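Local coordinates for COPII coat assembly protein SEC16 (Saccharomyces cerevisiae, PDB 3MZK) that helps initiate assembly of the COPII coat for transport vesicles leaving the endoplasmic reticulum, takes part in cargo selection, and is also involved in autophagy, at residues 65-70 against 78-83; 104-109 against 337-342; 26-31 against 46-51; 331-336 against 360-365. All coordinates share one frame; numbering follows the deposited sequence.

Interactions 1, 2 and 4 form one continuous patch of packing in the helical body, whereas interaction 3 lies apart in a small sheet. The centres of interactions 1 and 2 are about 12 Å apart, and they are joined by L70 N to E337 OE2 at 2.7 Å, probably a hydrogen bond. Interaction 1 meets interaction 4 where F66 CG lies 3.5 Å from L334 CD2. Interactions 2 and 4 both use helix 330-344, and L106 CD1 reaches W335 CD1 at 3.6 Å. Interaction 3 has no such touch: its nearest atoms are about 15 Å from those of interaction 4. Its sheet is continued by a strand of another protein, a chain that also touches interaction 4.

Interaction 1: 65-70 against 78-83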
loop_
_atom_site.group_PDB
_atom_site.type_symbol
_atom_site.label_atom_id
_atom_site.label_comp_id
_atom_site.label_asym_id
_atom_site.label_seq_id
_atom_site.Cartn_x
_atom_site.Cartn_y
_atom_site.Cartn_z
ATOM N N SER B 65 29.209 -17.327 34.504
ATOM C CA SER B 65 29.189 -15.873 34.625
ATOM C C SER B 65 27.906 -15.248 34.076
ATOM O O SER B 65 27.531 -14.143 34.470
ATOM C CB SER B 65 30.406 -15.269 33.921
ATOM O OG SER B 65 30.444 -15.642 32.553
ATOM N N PHE B 66 27.243 -15.956 33.165
ATOM C CA PHE B 66 26.011 -15.471 32.543
ATOM C C PHE B 66 25.020 -14.996 33.600
ATOM O O PHE B 66 24.743 -15.714 34.563
ATOM C CB PHE B 66 25.390 -16.574 31.681
ATOM C CG PHE B 66 24.243 -16.113 30.825
ATOM C CD1 PHE B 66 24.443 -15.189 29.815
ATOM C CD2 PHE B 66 22.969 -16.626 31.013
ATOM C CE1 PHE B 66 23.386 -14.769 29.015
ATOM C CE2 PHE B 66 21.913 -16.210 30.217
ATOM C CZ PHE B 66 22.123 -15.279 29.219
ATOM N N PRO B 67 24.492 -13.774 33.425
ATOM C CA PRO B 67 23.596 -13.097 34.372
ATOM C C PRO B 67 22.255 -13.800 34.550
ATOM O O PRO B 67 21.267 -13.363 33.967
ATOM C CB PRO B 67 23.375 -11.723 33.726
ATOM C CG PRO B 67 24.530 -11.532 32.813
ATOM C CD PRO B 67 24.847 -12.901 32.294
ATOM N N GLY B 68 22.233 -14.862 35.355
ATOM C CA GLY B 68 21.013 -15.589 35.670
ATOM C C GLY B 68 20.073 -15.754 34.493
ATOM O O GLY B 68 20.488 -15.630 33.341
ATOM N N PRO B 69 18.796 -16.052 34.776
ATOM C CA PRO B 69 17.772 -16.131 33.728
ATOM C C PRO B 69 17.377 -14.743 33.242
ATOM O O PRO B 69 16.849 -13.960 34.030
ATOM C CB PRO B 69 16.580 -16.777 34.444
ATOM C CG PRO B 69 17.129 -17.344 35.716
ATOM C CD PRO B 69 18.276 -16.471 36.086
ATOM N N LEU B 70 17.634 -14.433 31.976
ATOM C CA LEU B 70 17.164 -13.172 31.411
ATOM C C LEU B 70 15.645 -13.203 31.381
ATOM O O LEU B 70 15.045 -14.276 31.371
ATOM C CB LEU B 70 17.697 -12.975 29.994
ATOM C CG LEU B 70 19.202 -13.112 29.803
ATOM C CD1 LEU B 70 19.557 -12.903 28.345
ATOM C CD2 LEU B 70 19.931 -12.120 30.684
ATOM N N LYS B 78 22.031 -3.946 32.564
ATOM C CA LYS B 78 23.434 -3.619 32.807
ATOM C C LYS B 78 24.309 -4.845 32.724
ATOM O O LYS B 78 25.100 -5.003 31.795
ATOM C CB LYS B 78 23.602 -2.999 34.199
ATOM N N ASP B 79 24.156 -5.701 33.725
ATOM C CA ASP B 79 24.955 -6.904 33.861
ATOM C C ASP B 79 25.129 -7.598 32.518
ATOM O O ASP B 79 26.215 -8.078 32.194
ATOM C CB ASP B 79 24.293 -7.847 34.864
ATOM C CG ASP B 79 23.656 -7.104 36.026
ATOM O OD1 ASP B 79 24.253 -6.116 36.502
ATOM O OD2 ASP B 79 22.551 -7.500 36.454
ATOM N N LEU B 80 24.060 -7.636 31.731
ATOM C CA LEU B 80 24.088 -8.362 30.470
ATOM C C LEU B 80 24.984 -7.691 29.434
ATOM O O LEU B 80 25.862 -8.335 28.859
ATOM C CB LEU B 80 22.676 -8.548 29.917
ATOM C CG LEU B 80 22.601 -9.301 28.589
ATOM C CD1 LEU B 80 23.367 -10.604 28.670
ATOM C CD2 LEU B 80 21.161 -9.549 28.197
ATOM N N THR B 81 24.765 -6.402 29.196
ATOM C CA THR B 81 25.559 -5.672 28.214
ATOM C C THR B 81 27.047 -5.746 28.538
ATOM O O THR B 81 27.877 -5.891 27.641
ATOM C CB THR B 81 25.144 -4.188 28.102
ATOM O OG1 THR B 81 23.719 -4.069 28.188
ATOM C CG2 THR B 81 25.614 -3.613 26.771
ATOM N N LYS B 82 27.377 -5.645 29.821
ATOM C CA LYS B 82 28.763 -5.743 30.260
ATOM C C LYS B 82 29.283 -7.170 30.099
ATOM O O LYS B 82 30.418 -7.383 29.669
ATOM C CB LYS B 82 28.901 -5.289 31.716
ATOM C CG LYS B 82 30.341 -5.135 32.181
ATOM C CD LYS B 82 30.433 -5.047 33.698
ATOM C CE LYS B 82 29.661 -3.853 34.244
ATOM N NZ LYS B 82 29.689 -3.806 35.736
ATOM N N TRP B 83 28.446 -8.145 30.442
ATOM C CA TRP B 83 28.826 -9.549 30.333
ATOM C C TRP B 83 29.172 -9.934 28.899
ATOM O O TRP B 83 30.101 -10.703 28.663
ATOM C CB TRP B 83 27.716 -10.452 30.872
ATOM C CG TRP B 83 28.024 -11.913 30.748
ATOM C CD1 TRP B 83 28.632 -12.704 31.677
ATOM C CD2 TRP B 83 27.742 -12.755 29.625
ATOM N NE1 TRP B 83 28.744 -13.988 31.204
ATOM C CE2 TRP B 83 28.206 -14.045 29.947
ATOM C CE3 TRP B 83 27.141 -12.543 28.381
ATOM C CZ2 TRP B 83 28.087 -15.119 29.068
ATOM C CZ3 TRP B 83 27.023 -13.610 27.512
ATOM C CH2 TRP B 83 27.495 -14.884 27.860
#
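One face of the W83 indole is covered by F66 and P67, while the NE1 edge of the same ring meets S65. The loop linking helix 61-65 to helix 77-94 folds back on the latter, with an inverse gamma turn centred on P67. F66 points the edge of its ring at the six-membered ring of W83. The centroids are 5.0 Å apart and the planes stand at 75°, which meets the definition of a T-shaped (edge-to-face) pair. The leading atom is F66 CD1, 3.6 Å from W83 CH2. Over the five-membered ring of W83 there are two CH-pi contacts: P67 CD stands 3.8 Å from its centroid, almost straight above it, and F66 CA lies over the face less squarely. W83 CG is anti to the backbone N, and chi2 of 92° turns the indole so that one face meets F66 and P67.

Beyond the indole, L80 continues the apolar surface. Its CD1 lies beside F66 CE1 at 4.2 Å, and its CD2 touches L70 CD1 at 3.7 Å, the two leucines crossing at about a right angle. F66 and L70 also pack on L334, E337 and I338 of helix 330-344, so the loop lies between that helix and helix 77-94. The polar bond is made at the indole edge. W83 NE1 donates to S65 OG at 2.7 Å with an N-H...O angle of 156°, OG lies close to the indole plane, and OG is also hydrogen-bonded to the carbonyl oxygens of D61 and M62.

Interaction 2: 104-109 against 337-342; sequences QLLEMK and EIYEYI
I342 and L106 carry this contact, with K109 and Y339 beside them. The methyl I342 CD1 reaches across to helix 101-111 and touches two residues there: it lies 3.7 Å from K109 CB and 4.0 Å from L106 CD2, and it is also 3.7 Å from L106 O. L106 CD2 has a second partner in Y339 CD1 at 3.8 Å, the two side chains crossing at about a right angle. A longer contact, 4.3 Å, joins L106 CB to I338 CG2. In I342, chi1 of -68° sets CG1 anti to the carbonyl carbon, and CD1 at its end is the atom that meets L106 and K109. An alanine in place of I342 would probably open a gap between the helices, leaving K109 CB and L106 CD2 without the methyl that bridges them.

The two helix segments run nearly parallel, at 23°, with their axes 10.1 Å apart at closest approach. They are more than two hundred residues apart in sequence, so the packing brings an early helix against a late one, consistent with the fold-back helical domain known as the ancestral coatomer element, ACE1. The next shell fixes the polar ends. The K109 chain bends at chi3 and chi4, and its NZ is hydrogen-bonded to N305 OD1, while Y339 OH is hydrogen-bonded to the carbonyl O of V306. I302 of helix 294-303 packs on both K109 and Y339, and M84 of helix 77-94 packs on I338.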
loop_
_atom_site.group_PDB
_atom_site.type_symbol
_atom_site.label_atom_id
_atom_site.label_comp_id
_atom_site.label_asym_id
_atom_site.label_seq_id
_atom_site.Cartn_x
_atom_site.Cartn_y
_atom_site.Cartn_z
ATOM N N GLN B 104 28.647 -10.548 18.042
ATOM C CA GLN B 104 28.613 -9.101 17.899
ATOM C C GLN B 104 27.282 -8.598 17.355
ATOM O O GLN B 104 26.847 -7.489 17.681
ATOM C CB GLN B 104 29.773 -8.637 17.018
ATOM C CG GLN B 104 31.130 -8.817 17.680
ATOM C CD GLN B 104 32.283 -8.725 16.704
ATOM O OE1 GLN B 104 32.168 -9.120 15.543
ATOM N NE2 GLN B 104 33.406 -8.202 17.174
ATOM N N LEU B 105 26.640 -9.410 16.524
ATOM C CA LEU B 105 25.338 -9.055 15.979
ATOM C C LEU B 105 24.307 -8.957 17.095
ATOM O O LEU B 105 23.568 -7.973 17.188
ATOM C CB LEU B 105 24.896 -10.084 14.947
ATOM C CG LEU B 105 23.480 -9.899 14.406
ATOM C CD1 LEU B 105 23.326 -8.515 13.810
ATOM C CD2 LEU B 105 23.150 -10.974 13.377
ATOM N N LEU B 106 24.268 -9.980 17.945
ATOM C CA LEU B 106 23.358 -9.994 19.085
ATOM C C LEU B 106 23.645 -8.851 20.058
ATOM O O LEU B 106 22.727 -8.290 20.660
ATOM C CB LEU B 106 23.418 -11.342 19.802
ATOM C CG LEU B 106 22.697 -12.491 19.090
ATOM C CD1 LEU B 106 23.000 -13.816 19.760
ATOM C CD2 LEU B 106 21.195 -12.241 19.055
ATOM N N GLU B 107 24.920 -8.503 20.205
ATOM C CA GLU B 107 25.299 -7.394 21.072
ATOM C C GLU B 107 24.712 -6.079 20.558
ATOM O O GLU B 107 24.132 -5.313 21.323
ATOM C CB GLU B 107 26.818 -7.290 21.194
ATOM C CG GLU B 107 27.274 -6.333 22.278
ATOM C CD GLU B 107 28.776 -6.132 22.287
ATOM O OE1 GLU B 107 29.408 -6.299 21.221
ATOM O OE2 GLU B 107 29.324 -5.809 23.364
ATOM N N MET B 108 24.859 -5.824 19.261
ATOM C CA MET B 108 24.273 -4.632 18.648
ATOM C C MET B 108 22.779 -4.541 18.924
ATOM O O MET B 108 22.295 -3.536 19.446
ATOM C CB MET B 108 24.481 -4.632 17.133
ATOM C CG MET B 108 25.903 -4.431 16.674
ATOM S SD MET B 108 25.957 -4.307 14.879
ATOM C CE MET B 108 24.750 -3.016 14.615
ATOM N N LYS B 109 22.053 -5.591 18.555
ATOM C CA LYS B 109 20.604 -5.588 18.664
ATOM C C LYS B 109 20.183 -5.418 20.115
ATOM O O LYS B 109 19.088 -4.943 20.410
ATOM C CB LYS B 109 20.029 -6.874 18.075
ATOM C CG LYS B 109 20.395 -7.089 16.612
ATOM C CD LYS B 109 19.844 -8.406 16.080
ATOM C CE LYS B 109 18.493 -8.235 15.406
ATOM N NZ LYS B 109 17.425 -7.801 16.344
ATOM N N GLU B 337 18.753 -17.490 24.322
ATOM C CA GLU B 337 18.099 -16.739 25.393
ATOM C C GLU B 337 18.259 -15.229 25.226
ATOM O O GLU B 337 17.339 -14.463 25.515
ATOM C CB GLU B 337 18.582 -17.180 26.774
ATOM C CG GLU B 337 17.850 -16.470 27.896
ATOM C CD GLU B 337 18.050 -17.129 29.241
ATOM O OE1 GLU B 337 18.670 -18.213 29.291
ATOM O OE2 GLU B 337 17.579 -16.560 30.249
ATOM N N ILE B 338 19.427 -14.807 24.756
ATOM C CA ILE B 338 19.667 -13.399 24.456
ATOM C C ILE B 338 18.759 -12.911 23.326
ATOM O O ILE B 338 18.143 -11.843 23.420
ATOM C CB ILE B 338 21.138 -13.156 24.081
ATOM C CG1 ILE B 338 22.029 -13.378 25.308
ATOM C CG2 ILE B 338 21.322 -11.752 23.507
ATOM C CD1 ILE B 338 23.514 -13.284 25.033
ATOM N N TYR B 339 18.675 -13.705 22.263
ATOM C CA TYR B 339 17.800 -13.400 21.140
ATOM C C TYR B 339 16.360 -13.272 21.624
ATOM O O TYR B 339 15.607 -12.433 21.135
ATOM C CB TYR B 339 17.918 -14.490 20.075
ATOM C CG TYR B 339 17.258 -14.172 18.756
ATOM C CD1 TYR B 339 17.575 -13.009 18.059
ATOM C CD2 TYR B 339 16.341 -15.052 18.185
ATOM C CE1 TYR B 339 16.978 -12.716 16.837
ATOM C CE2 TYR B 339 15.740 -14.770 16.964
ATOM C CZ TYR B 339 16.065 -13.600 16.296
ATOM O OH TYR B 339 15.474 -13.313 15.087
ATOM N N GLU B 340 15.983 -14.095 22.596
ATOM C CA GLU B 340 14.636 -14.025 23.155
ATOM C C GLU B 340 14.441 -12.728 23.928
ATOM O O GLU B 340 13.418 -12.053 23.783
ATOM C CB GLU B 340 14.369 -15.215 24.072
ATOM C CG GLU B 340 12.968 -15.244 24.651
ATOM C CD GLU B 340 12.791 -16.349 25.673
ATOM O OE1 GLU B 340 13.663 -16.479 26.558
ATOM O OE2 GLU B 340 11.787 -17.090 25.590
ATOM N N TYR B 341 15.426 -12.386 24.751
ATOM C CA TYR B 341 15.373 -11.154 25.524
ATOM C C TYR B 341 15.156 -9.952 24.612
ATOM O O TYR B 341 14.392 -9.050 24.939
ATOM C CB TYR B 341 16.650 -10.977 26.344
ATOM C CG TYR B 341 16.639 -9.763 27.243
ATOM C CD1 TYR B 341 15.814 -9.712 28.358
ATOM C CD2 TYR B 341 17.458 -8.667 26.980
ATOM C CE1 TYR B 341 15.798 -8.605 29.186
ATOM C CE2 TYR B 341 17.453 -7.555 27.805
ATOM C CZ TYR B 341 16.620 -7.532 28.907
ATOM O OH TYR B 341 16.605 -6.433 29.733
ATOM N N ILE B 342 15.828 -9.949 23.466
ATOM C CA ILE B 342 15.713 -8.846 22.514
ATOM C C ILE B 342 14.274 -8.685 22.014
ATOM O O ILE B 342 13.758 -7.568 21.923
ATOM C CB ILE B 342 16.681 -9.032 21.328
ATOM C CG1 ILE B 342 18.127 -8.883 21.803
ATOM C CG2 ILE B 342 16.387 -8.032 20.234
ATOM C CD1 ILE B 342 19.146 -9.286 20.770
#

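Interaction 3: 26-31 against 46-51; sequences VYAVPP and QEIKVT
Two neighbouring strands of a three-stranded antiparallel sheet meet here, Y27 facing K49 and V26 facing V50. Y27 and K49 form the hydrogen-bonded pair: Y27 N donates to K49 O at 3.0 Å, and K49 N donates to Y27 O at 3.0 Å with an N-H...O angle of 170°. V26 and V50 form the non-hydrogen-bonded pair, where V26 CA makes a CA-H...O contact with K49 O at 3.3 Å. On the face bearing the valines, V26 CG2 meets V50 CG2 at 3.9 Å and V26 CG1 meets I48 CG2 at 3.7 Å. On the face bearing Y27 and K49, the tyrosine has CG between the backbone N and the carbonyl carbon (chi1 64°), and its ring lies beside the neighbouring strand. There K49 CB is over one face of the ring, offset toward the rim, and T51 CG2 approaches the edge at Y27 CE2, 3.6 Å away. K49 NZ is hydrogen-bonded to a polar side chain of another protein, whose strand pairs antiparallel with I48-V50. The sheet thus continues across the interface, as in ACE1 proteins that complete the open beta-propeller of Sec13 with an inserted blade.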
loop_
_atom_site.group_PDB
_atom_site.type_symbol
_atom_site.label_atom_id
_atom_site.label_comp_id
_atom_site.label_asym_id
_atom_site.label_seq_id
_atom_site.Cartn_x
_atom_site.Cartn_y
_atom_site.Cartn_z
ATOM N N VAL B 26 32.991 -42.572 37.513
ATOM C CA VAL B 26 33.776 -43.782 37.769
ATOM C C VAL B 26 34.346 -44.265 36.458
ATOM O O VAL B 26 33.617 -44.376 35.466
ATOM C CB VAL B 26 32.911 -44.945 38.295
ATOM C CG1 VAL B 26 33.800 -46.107 38.743
ATOM C CG2 VAL B 26 32.043 -44.488 39.431
ATOM N N TYR B 27 35.635 -44.576 36.443
ATOM C CA TYR B 27 36.216 -45.187 35.254
ATOM C C TYR B 27 37.325 -46.169 35.586
ATOM O O TYR B 27 37.864 -46.171 36.690
ATOM C CB TYR B 27 36.725 -44.127 34.275
ATOM C CG TYR B 27 37.848 -43.286 34.819
ATOM C CD1 TYR B 27 39.170 -43.661 34.646
ATOM C CD2 TYR B 27 37.585 -42.125 35.515
ATOM C CE1 TYR B 27 40.201 -42.894 35.149
ATOM C CE2 TYR B 27 38.607 -41.354 36.026
ATOM C CZ TYR B 27 39.911 -41.741 35.838
ATOM O OH TYR B 27 40.926 -40.967 36.342
ATOM N N ALA B 28 37.644 -47.015 34.616
ATOM C CA ALA B 28 38.766 -47.935 34.717
ATOM C C ALA B 28 39.399 -48.031 33.346
ATOM O O ALA B 28 38.710 -48.190 32.340
ATOM C CB ALA B 28 38.309 -49.303 35.195
ATOM N N VAL B 29 40.714 -47.903 33.299
ATOM C CA VAL B 29 41.413 -47.950 32.030
ATOM C C VAL B 29 42.521 -48.980 32.138
ATOM O O VAL B 29 43.452 -48.808 32.927
ATOM C CB VAL B 29 41.982 -46.576 31.647
ATOM C CG1 VAL B 29 42.556 -46.621 30.242
ATOM C CG2 VAL B 29 40.889 -45.529 31.739
ATOM N N PRO B 30 42.396 -50.075 31.376
ATOM C CA PRO B 30 43.390 -51.150 31.392
ATOM C C PRO B 30 44.775 -50.625 31.057
ATOM O O PRO B 30 44.891 -49.724 30.228
ATOM C CB PRO B 30 42.878 -52.107 30.319
ATOM C CG PRO B 30 41.375 -51.906 30.371
ATOM C CD PRO B 30 41.221 -50.424 30.563
ATOM N N PRO B 31 45.818 -51.210 31.671
ATOM C CA PRO B 31 47.178 -50.645 31.606
ATOM C C PRO B 31 47.923 -51.039 30.326
ATOM O O PRO B 31 47.646 -52.084 29.710
ATOM C CB PRO B 31 47.856 -51.274 32.795
ATOM C CG PRO B 31 47.218 -52.799 32.813
ATOM C CD PRO B 31 45.744 -52.483 32.432
ATOM N N GLN B 46 43.693 -54.430 38.339
ATOM C CA GLN B 46 43.145 -53.312 37.579
ATOM C C GLN B 46 42.447 -52.284 38.471
ATOM O O GLN B 46 41.549 -52.633 39.241
ATOM C CB GLN B 46 42.163 -53.829 36.538
ATOM C CG GLN B 46 41.215 -52.771 36.036
ATOM C CD GLN B 46 41.906 -51.756 35.167
ATOM O OE1 GLN B 46 42.575 -50.848 35.660
ATOM N NE2 GLN B 46 41.751 -51.902 33.860
ATOM N N GLU B 47 42.838 -51.016 38.346
ATOM C CA GLU B 47 42.368 -49.974 39.262
ATOM C C GLU B 47 41.065 -49.295 38.850
ATOM O O GLU B 47 40.868 -48.929 37.696
ATOM C CB GLU B 47 43.450 -48.915 39.493
ATOM C CG GLU B 47 44.617 -49.391 40.343
ATOM C CD GLU B 47 45.614 -48.282 40.628
ATOM O OE1 GLU B 47 46.421 -48.424 41.577
ATOM O OE2 GLU B 47 45.588 -47.266 39.899
ATOM N N ILE B 48 40.181 -49.125 39.823
ATOM C CA ILE B 48 38.959 -48.366 39.627
ATOM C C ILE B 48 39.086 -46.995 40.299
ATOM O O ILE B 48 39.533 -46.896 41.441
ATOM C CB ILE B 48 37.764 -49.135 40.191
ATOM C CG1 ILE B 48 37.606 -50.450 39.442
ATOM C CG2 ILE B 48 36.496 -48.325 40.070
ATOM C CD1 ILE B 48 36.566 -51.334 40.048
ATOM N N LYS B 49 38.707 -45.941 39.584
ATOM C CA LYS B 49 38.830 -44.579 40.112
ATOM C C LYS B 49 37.508 -43.826 40.130
ATOM O O LYS B 49 36.676 -43.950 39.229
ATOM C CB LYS B 49 39.876 -43.771 39.333
ATOM C CG LYS B 49 41.253 -44.394 39.372
ATOM C CD LYS B 49 42.252 -43.667 38.500
ATOM C CE LYS B 49 43.559 -44.450 38.445
ATOM N NZ LYS B 49 44.697 -43.654 37.908
ATOM N N VAL B 50 37.332 -43.031 41.174
ATOM C CA VAL B 50 36.145 -42.212 41.322
ATOM C C VAL B 50 36.558 -40.773 41.565
ATOM O O VAL B 50 37.081 -40.436 42.622
ATOM C CB VAL B 50 35.279 -42.703 42.480
ATOM C CG1 VAL B 50 34.158 -41.715 42.763
ATOM C CG2 VAL B 50 34.735 -44.085 42.158
ATOM N N THR B 51 36.335 -39.930 40.567
ATOM C CA THR B 51 36.727 -38.534 40.657
ATOM C C THR B 51 35.580 -37.603 40.275
ATOM O O THR B 51 34.693 -37.977 39.504
ATOM C CB THR B 51 37.934 -38.238 39.760
ATOM O OG1 THR B 51 38.161 -36.823 39.725
ATOM C CG2 THR B 51 37.681 -38.724 38.357
#

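Interaction 4: 331-336 against 360-365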
loop_
_atom_site.group_PDB
_atom_site.type_symbol
_atom_site.label_atom_id
_atom_site.label_comp_id
_atom_site.label_asym_id
_atom_site.label_seq_id
_atom_site.Cartn_x
_atom_site.Cartn_y
_atom_site.Cartn_z
ATOM N N GLU B 331 27.000 -21.965 23.360
ATOM C CA GLU B 331 26.728 -20.752 22.588
ATOM C C GLU B 331 25.247 -20.668 22.238
ATOM O O GLU B 331 24.605 -19.634 22.445
ATOM C CB GLU B 331 27.570 -20.701 21.309
ATOM C CG GLU B 331 29.070 -20.607 21.537
ATOM C CD GLU B 331 29.650 -21.866 22.160
ATOM O OE1 GLU B 331 29.177 -22.974 21.816
ATOM O OE2 GLU B 331 30.576 -21.744 22.997
ATOM N N SER B 332 24.711 -21.767 21.715
ATOM C CA SER B 332 23.301 -21.836 21.340
ATOM C C SER B 332 22.376 -21.546 22.517
ATOM O O SER B 332 21.393 -20.822 22.376
ATOM C CB SER B 332 22.968 -23.203 20.745
ATOM O OG SER B 332 21.605 -23.269 20.363
ATOM N N ILE B 333 22.684 -22.114 23.678
ATOM C CA ILE B 333 21.863 -21.873 24.858
ATOM C C ILE B 333 21.778 -20.384 25.154
ATOM O O ILE B 333 20.692 -19.836 25.339
ATOM C CB ILE B 333 22.428 -22.584 26.094
ATOM C CG1 ILE B 333 22.423 -24.094 25.886
ATOM C CG2 ILE B 333 21.626 -22.221 27.338
ATOM C CD1 ILE B 333 23.026 -24.854 27.047
ATOM N N LEU B 334 22.938 -19.738 25.198
ATOM C CA LEU B 334 23.029 -18.329 25.552
ATOM C C LEU B 334 22.506 -17.427 24.432
ATOM O O LEU B 334 21.686 -16.538 24.670
ATOM C CB LEU B 334 24.472 -17.968 25.916
ATOM C CG LEU B 334 25.089 -18.792 27.051
ATOM C CD1 LEU B 334 26.543 -18.433 27.264
ATOM C CD2 LEU B 334 24.312 -18.619 28.346
ATOM N N TRP B 335 22.978 -17.656 23.212
ATOM C CA TRP B 335 22.482 -16.902 22.071
ATOM C C TRP B 335 20.962 -16.948 22.020
ATOM O O TRP B 335 20.309 -15.908 21.928
ATOM C CB TRP B 335 23.058 -17.439 20.767
ATOM C CG TRP B 335 24.499 -17.136 20.599
ATOM C CD1 TRP B 335 25.214 -16.176 21.250
ATOM C CD2 TRP B 335 25.418 -17.802 19.728
ATOM N NE1 TRP B 335 26.523 -16.196 20.832
ATOM C CE2 TRP B 335 26.674 -17.187 19.898
ATOM C CE3 TRP B 335 25.300 -18.860 18.819
ATOM C CZ2 TRP B 335 27.805 -17.591 19.192
ATOM C CZ3 TRP B 335 26.423 -19.261 18.117
ATOM C CH2 TRP B 335 27.659 -18.627 18.307
ATOM N N ASP B 336 20.397 -18.151 22.092
ATOM C CA ASP B 336 18.951 -18.297 22.031
ATOM C C ASP B 336 18.230 -17.489 23.101
ATOM O O ASP B 336 17.214 -16.853 22.820
ATOM C CB ASP B 336 18.539 -19.765 22.095
ATOM C CG ASP B 336 18.760 -20.484 20.781
ATOM O OD1 ASP B 336 18.876 -19.789 19.750
ATOM O OD2 ASP B 336 18.814 -21.734 20.776
ATOM N N ILE B 360 15.563 -25.729 30.228
ATOM C CA ILE B 360 15.595 -26.766 31.252
ATOM C C ILE B 360 16.911 -27.521 31.156
ATOM O O ILE B 360 17.550 -27.826 32.164
ATOM C CB ILE B 360 14.423 -27.749 31.095
ATOM C CG1 ILE B 360 13.087 -27.006 31.182
ATOM C CG2 ILE B 360 14.489 -28.847 32.150
ATOM C CD1 ILE B 360 11.890 -27.911 31.019
ATOM N N TYR B 361 17.312 -27.814 29.927
ATOM C CA TYR B 361 18.591 -28.454 29.658
ATOM C C TYR B 361 19.734 -27.584 30.168
ATOM O O TYR B 361 20.763 -28.090 30.621
ATOM C CB TYR B 361 18.714 -28.706 28.158
ATOM C CG TYR B 361 20.114 -28.890 27.637
ATOM C CD1 TYR B 361 20.891 -29.966 28.035
ATOM C CD2 TYR B 361 20.645 -28.002 26.713
ATOM C CE1 TYR B 361 22.167 -30.139 27.535
ATOM C CE2 TYR B 361 21.917 -28.166 26.212
ATOM C CZ TYR B 361 22.670 -29.234 26.623
ATOM O OH TYR B 361 23.931 -29.388 26.115
ATOM N N HIS B 362 19.538 -26.270 30.092
ATOM C CA HIS B 362 20.500 -25.305 30.606
ATOM C C HIS B 362 20.625 -25.493 32.116
ATOM O O HIS B 362 21.723 -25.666 32.638
ATOM C CB HIS B 362 20.044 -23.881 30.261
ATOM C CG HIS B 362 21.000 -22.805 30.677
ATOM N ND1 HIS B 362 20.690 -21.465 30.594
ATOM C CD2 HIS B 362 22.257 -22.870 31.180
ATOM C CE1 HIS B 362 21.713 -20.749 31.030
ATOM N NE2 HIS B 362 22.675 -21.576 31.393
ATOM N N ALA B 363 19.490 -25.475 32.808
ATOM C CA ALA B 363 19.460 -25.707 34.252
ATOM C C ALA B 363 20.113 -27.031 34.628
ATOM O O ALA B 363 20.801 -27.127 35.638
ATOM C CB ALA B 363 18.033 -25.659 34.771
ATOM N N SER B 364 19.887 -28.051 33.813
ATOM C CA SER B 364 20.506 -29.354 34.027
ATOM C C SER B 364 22.026 -29.244 33.951
ATOM O O SER B 364 22.740 -29.859 34.741
ATOM C CB SER B 364 19.998 -30.356 32.991
ATOM O OG SER B 364 20.392 -31.675 33.309
ATOM N N LEU B 365 22.515 -28.454 32.999
ATOM C CA LEU B 365 23.952 -28.263 32.827
ATOM C C LEU B 365 24.591 -27.549 34.012
ATOM O O LEU B 365 25.755 -27.784 34.338
ATOM C CB LEU B 365 24.244 -27.501 31.540
ATOM C CG LEU B 365 24.219 -28.365 30.282
ATOM C CD1 LEU B 365 24.291 -27.497 29.044
ATOM C CD2 LEU B 365 25.359 -29.364 30.302
#
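I333 meets H362 by a CH-pi contact. The methyl I333 CG2 stands over one face of the imidazole, 3.6 Å from the ring centroid and 24° off its normal, with H362 CG as its closest ring atom at 3.4 Å. I333 CG2 is anti to the backbone N and CG1 is anti to the carbonyl carbon (chi1 -63°), so the two branches diverge to different partners.

Apolar packing occupies the other branch. I333 CD1 reaches Y361 CE2 at 3.6 Å and L365 CD1 at 3.5 Å, while L365 CD1 itself lies over one face of the Y361 ring. L334 CD2 is a more distant neighbour, 4.3 Å from H362 CE1. An alanine at I333 would probably open a gap beside Y361 and L365 and leave the imidazole without the methyl packed on its face.

No hydrogen bond links the two segments; polar groups beside them are held from outside. Y361 OH is hydrogen-bonded to the carbonyl O of N328, and Q358 bonds the side chains of both S332 and D336. The H362 ring also makes an edge-to-face pair with Y378 of helix 372-387. The axes of 331-336 and 360-365 approach to 10.8 Å at 127°, obliquely and more antiparallel than parallel. Helices 330-344 and 356-368 follow one another in the Sec23-binding region, consistent with the all-helical ACE1 fold of Sec16.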